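Local coordinates for galactose mutarotase related enzyme (Lactobacillus casei, PDB 3Q1N), which probably binds carbohydrate and may act as an isomerase, as in the aldose 1-epimerase (galactose mutarotase) family, at residues I5-A19 and V113-H125. Sequence-based numbering, arbitrary orientation.
With EDO (1,2-ethanediol), chain T.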
# COMPACT_ATOMS: atom_id res chain seq x y z
N ILE A 5 14.43 -8.02 11.74
CA ILE A 5 15.00 -6.91 12.50
C ILE A 5 14.23 -6.84 13.78
O ILE A 5 13.11 -7.34 13.89
CB ILE A 5 14.98 -5.57 11.72
CG1 ILE A 5 13.57 -5.25 11.18
CG2 ILE A 5 16.04 -5.59 10.54
CD1 ILE A 5 13.44 -3.81 10.56
N GLU A 6 14.83 -6.22 14.78
CA GLU A 6 14.18 -6.14 16.09
C GLU A 6 14.83 -5.15 16.99
O GLU A 6 15.99 -4.79 16.82
CB GLU A 6 14.18 -7.51 16.77
CG GLU A 6 15.53 -8.07 17.17
CD GLU A 6 15.37 -9.53 17.61
OE1 GLU A 6 14.86 -9.78 18.72
OE2 GLU A 6 15.70 -10.43 16.80
N ASN A 7 14.04 -4.66 17.94
CA ASN A 7 14.57 -3.87 19.04
C ASN A 7 13.94 -4.40 20.32
O ASN A 7 13.41 -5.52 20.36
CB ASN A 7 14.39 -2.36 18.77
CG ASN A 7 12.94 -1.95 18.68
OD1 ASN A 7 12.03 -2.72 19.00
ND2 ASN A 7 12.72 -0.69 18.27
N SER A 8 14.01 -3.65 21.42
CA SER A 8 13.50 -4.18 22.68
C SER A 8 11.97 -4.39 22.67
O SER A 8 11.47 -5.25 23.38
CB SER A 8 13.85 -3.25 23.83
OG SER A 8 13.04 -2.11 23.87
N LYS A 9 11.26 -3.57 21.90
CA LYS A 9 9.78 -3.61 21.86
C LYS A 9 9.17 -4.47 20.74
O LYS A 9 8.04 -4.99 20.89
CB LYS A 9 9.24 -2.19 21.72
CG LYS A 9 9.43 -1.28 22.97
CD LYS A 9 8.90 0.17 22.75
CE LYS A 9 7.35 0.22 22.71
NZ LYS A 9 6.79 1.62 22.34
N PHE A 10 9.87 -4.58 19.61
CA PHE A 10 9.24 -5.04 18.35
C PHE A 10 10.15 -6.00 17.59
O PHE A 10 11.37 -5.90 17.69
CB PHE A 10 8.91 -3.83 17.44
CG PHE A 10 7.98 -2.82 18.05
CD1 PHE A 10 6.73 -3.17 18.50
CD2 PHE A 10 8.38 -1.50 18.18
CE1 PHE A 10 5.89 -2.22 19.07
CE2 PHE A 10 7.57 -0.56 18.70
CZ PHE A 10 6.31 -0.92 19.18
N LYS A 11 9.56 -6.91 16.82
CA LYS A 11 10.27 -7.71 15.84
C LYS A 11 9.51 -7.68 14.51
O LYS A 11 8.28 -7.76 14.50
CB LYS A 11 10.44 -9.14 16.34
CG LYS A 11 11.32 -10.04 15.45
CD LYS A 11 11.75 -11.30 16.17
CE LYS A 11 12.68 -12.17 15.33
NZ LYS A 11 13.06 -13.42 16.10
N ALA A 12 10.25 -7.60 13.41
CA ALA A 12 9.64 -7.60 12.06
C ALA A 12 10.34 -8.68 11.23
O ALA A 12 11.57 -8.90 11.35
CB ALA A 12 9.78 -6.24 11.38
N GLY A 13 9.57 -9.35 10.37
CA GLY A 13 10.10 -10.31 9.41
C GLY A 13 9.74 -9.81 8.03
O GLY A 13 8.58 -9.39 7.80
N ILE A 14 10.75 -9.78 7.16
CA ILE A 14 10.59 -9.24 5.80
C ILE A 14 11.18 -10.23 4.82
O ILE A 14 12.33 -10.67 4.97
CB ILE A 14 11.30 -7.87 5.58
CG1 ILE A 14 10.91 -6.83 6.64
CG2 ILE A 14 10.99 -7.32 4.18
CD1 ILE A 14 11.99 -6.66 7.71
N ALA A 15 10.40 -10.58 3.81
CA ALA A 15 10.84 -11.52 2.78
C ALA A 15 11.66 -10.82 1.72
O ALA A 15 11.31 -9.71 1.27
CB ALA A 15 9.63 -12.18 2.12
N GLU A 16 12.76 -11.46 1.33
CA GLU A 16 13.56 -10.94 0.24
C GLU A 16 12.72 -10.86 -1.01
O GLU A 16 12.84 -9.91 -1.78
CB GLU A 16 14.77 -11.86 0.02
CG GLU A 16 15.79 -11.73 1.17
CD GLU A 16 16.89 -12.79 1.18
OE1 GLU A 16 16.83 -13.75 0.41
OE2 GLU A 16 17.81 -12.66 2.02
N ARG A 17 11.82 -11.81 -1.19
CA ARG A 17 10.87 -11.75 -2.31
C ARG A 17 9.90 -10.57 -2.14
O ARG A 17 9.16 -10.52 -1.17
CB ARG A 17 10.12 -13.08 -2.49
CG ARG A 17 9.00 -13.01 -3.55
CD ARG A 17 9.53 -12.75 -4.95
NE ARG A 17 10.47 -13.74 -5.42
CZ ARG A 17 10.15 -14.83 -6.11
NH1 ARG A 17 8.87 -15.07 -6.41
NH2 ARG A 17 11.09 -15.70 -6.49
N GLY A 18 10.00 -9.60 -3.04
CA GLY A 18 9.18 -8.38 -2.99
C GLY A 18 9.46 -7.45 -1.79
O GLY A 18 8.69 -6.54 -1.56
N ALA A 19 10.57 -7.65 -1.07
CA ALA A 19 10.84 -6.89 0.17
C ALA A 19 9.56 -6.78 1.00
O ALA A 19 9.20 -5.70 1.53
CB ALA A 19 11.39 -5.47 -0.16
N VAL A 113 14.19 0.16 -0.58
CA VAL A 113 13.32 0.26 0.58
C VAL A 113 14.14 -0.01 1.85
O VAL A 113 14.79 -1.05 1.94
CB VAL A 113 12.18 -0.80 0.44
CG1 VAL A 113 11.10 -0.62 1.51
CG2 VAL A 113 11.59 -0.79 -0.99
N THR A 114 14.10 0.90 2.83
CA THR A 114 14.80 0.73 4.08
C THR A 114 13.78 0.64 5.19
O THR A 114 12.89 1.49 5.26
CB THR A 114 15.82 1.88 4.33
OG1 THR A 114 16.85 1.79 3.33
CG2 THR A 114 16.45 1.76 5.75
N TYR A 115 13.89 -0.43 5.99
CA TYR A 115 13.00 -0.66 7.13
C TYR A 115 13.79 -0.39 8.39
O TYR A 115 14.91 -0.85 8.50
CB TYR A 115 12.49 -2.08 7.17
CG TYR A 115 11.61 -2.47 6.00
CD1 TYR A 115 10.26 -2.21 6.03
CD2 TYR A 115 12.15 -3.11 4.89
CE1 TYR A 115 9.43 -2.59 4.99
CE2 TYR A 115 11.32 -3.47 3.82
CZ TYR A 115 9.97 -3.20 3.89
OH TYR A 115 9.12 -3.52 2.86
N MSE A 116 13.19 0.31 9.35
CA MSE A 116 13.84 0.49 10.64
C MSE A 116 12.80 0.49 11.76
O MSE A 116 11.78 1.21 11.68
CB MSE A 116 14.64 1.80 10.64
CG MSE A 116 15.48 1.96 11.89
SE MSE A 116 16.39 3.66 11.97
CE MSE A 116 15.67 4.67 10.49
N LEU A 117 13.05 -0.32 12.79
CA LEU A 117 12.23 -0.33 13.99
C LEU A 117 12.79 0.70 14.98
O LEU A 117 14.02 0.85 15.14
CB LEU A 117 12.20 -1.69 14.66
CG LEU A 117 11.40 -2.75 13.93
CD1 LEU A 117 11.74 -4.17 14.48
CD2 LEU A 117 9.84 -2.37 13.91
N THR A 118 11.86 1.42 15.60
CA THR A 118 12.13 2.45 16.61
C THR A 118 11.21 2.22 17.78
O THR A 118 10.36 1.31 17.77
CB THR A 118 11.81 3.88 16.04
OG1 THR A 118 10.38 4.01 15.85
CG2 THR A 118 12.59 4.15 14.74
N ASP A 119 11.31 3.04 18.83
CA ASP A 119 10.34 2.92 19.92
C ASP A 119 8.89 3.10 19.48
O ASP A 119 7.96 2.60 20.10
CB ASP A 119 10.62 3.97 21.00
CG ASP A 119 11.76 3.59 21.90
OD1 ASP A 119 12.21 2.43 21.85
OD2 ASP A 119 12.20 4.49 22.67
N GLY A 120 8.67 3.87 18.43
CA GLY A 120 7.33 4.19 17.97
C GLY A 120 6.70 3.12 17.10
O GLY A 120 5.47 3.07 16.99
N GLY A 121 7.54 2.30 16.46
CA GLY A 121 7.09 1.33 15.47
C GLY A 121 8.05 1.16 14.31
O GLY A 121 9.28 1.11 14.52
N LEU A 122 7.50 1.08 13.09
CA LEU A 122 8.30 0.70 11.92
C LEU A 122 8.34 1.88 10.97
O LEU A 122 7.27 2.35 10.55
CB LEU A 122 7.64 -0.46 11.19
CG LEU A 122 8.33 -0.95 9.91
CD1 LEU A 122 9.68 -1.63 10.25
CD2 LEU A 122 7.38 -1.84 9.11
N SER A 123 9.53 2.37 10.66
CA SER A 123 9.71 3.43 9.64
C SER A 123 10.07 2.71 8.32
O SER A 123 10.76 1.69 8.34
CB SER A 123 10.84 4.36 10.09
OG SER A 123 10.54 5.02 11.33
N VAL A 124 9.57 3.21 7.20
CA VAL A 124 9.87 2.65 5.90
C VAL A 124 10.18 3.85 5.00
O VAL A 124 9.40 4.81 4.95
CB VAL A 124 8.69 1.87 5.30
CG1 VAL A 124 9.14 1.10 4.07
CG2 VAL A 124 8.04 0.91 6.34
N HIS A 125 11.33 3.81 4.31
CA HIS A 125 11.72 4.86 3.38
C HIS A 125 11.88 4.21 2.00
O HIS A 125 12.55 3.17 1.88
CB HIS A 125 13.04 5.53 3.83
CG HIS A 125 12.89 6.48 5.00
ND1 HIS A 125 12.75 6.05 6.31
CD2 HIS A 125 12.87 7.84 5.05
CE1 HIS A 125 12.61 7.10 7.10
NE2 HIS A 125 12.71 8.20 6.37
C1 EDO T . 16.13 2.71 0.76
O1 EDO T . 17.39 3.20 1.10
C2 EDO T . 15.29 3.84 0.18
O2 EDO T . 15.17 4.99 0.95
O HOH W 1 12.57 -0.60 21.67
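Leu-117 packs against the inner face of the hairpin of strands 2-6 and 10-15. Its CD1 lies 3.5 Å from Glu-6 CA and meets the CG1 of Ile-5. Its CD2 packs on the CB of Phe-10 at 3.9 Å. Ile-5 in turn sends CD1 to the CB of Tyr-115, the two side chains crossing at about a right angle. With CG beside the backbone N (chi1 -65°), the Tyr-115 ring reaches along the gap toward the turn at 16-19. In the conformer modelled here, Ile-14 CG1 sits over one face of this ring. At its edge, the buried hydroxyl OH donates to Ala-19 O at 2.6 Å, nearly in line with that carbonyl.

The turn ends of the two hairpins are joined by polar contacts. Asn-7 ND2 donates to Thr-118 O at 3.1 Å, from above the carbonyl plane. Gly-121 N reaches the same oxygen from the opposite face. Asn-7 OD1 accepts from Phe-10 N at 2.9 Å, an Asx motif that fixes the amide. Lys-9 bends at chi3 (72°) and brings NZ to Asp-119 O at 2.7 Å. The Phe-10 ring turns its CD2/CE2 edge toward Thr-118 O and Asp-119 O, with CE2 3.5 Å from Asp-119 O. Lys-9 CB covers one face of the ring.

Here two antiparallel beta-hairpins pack face to face, bringing two sheets together in the beta-sandwich of this family. Strands 10-15 and 113-118 run nearly antiparallel, their axes approaching to 8.0 Å at the closest. Strand 20-26 flanks the first hairpin, where Leu-24 touches Ala-12. Strands 90-96 and 284-293 flank the second, and Phe-93 of strand 90-96 touches Ile-14 and Ala-19.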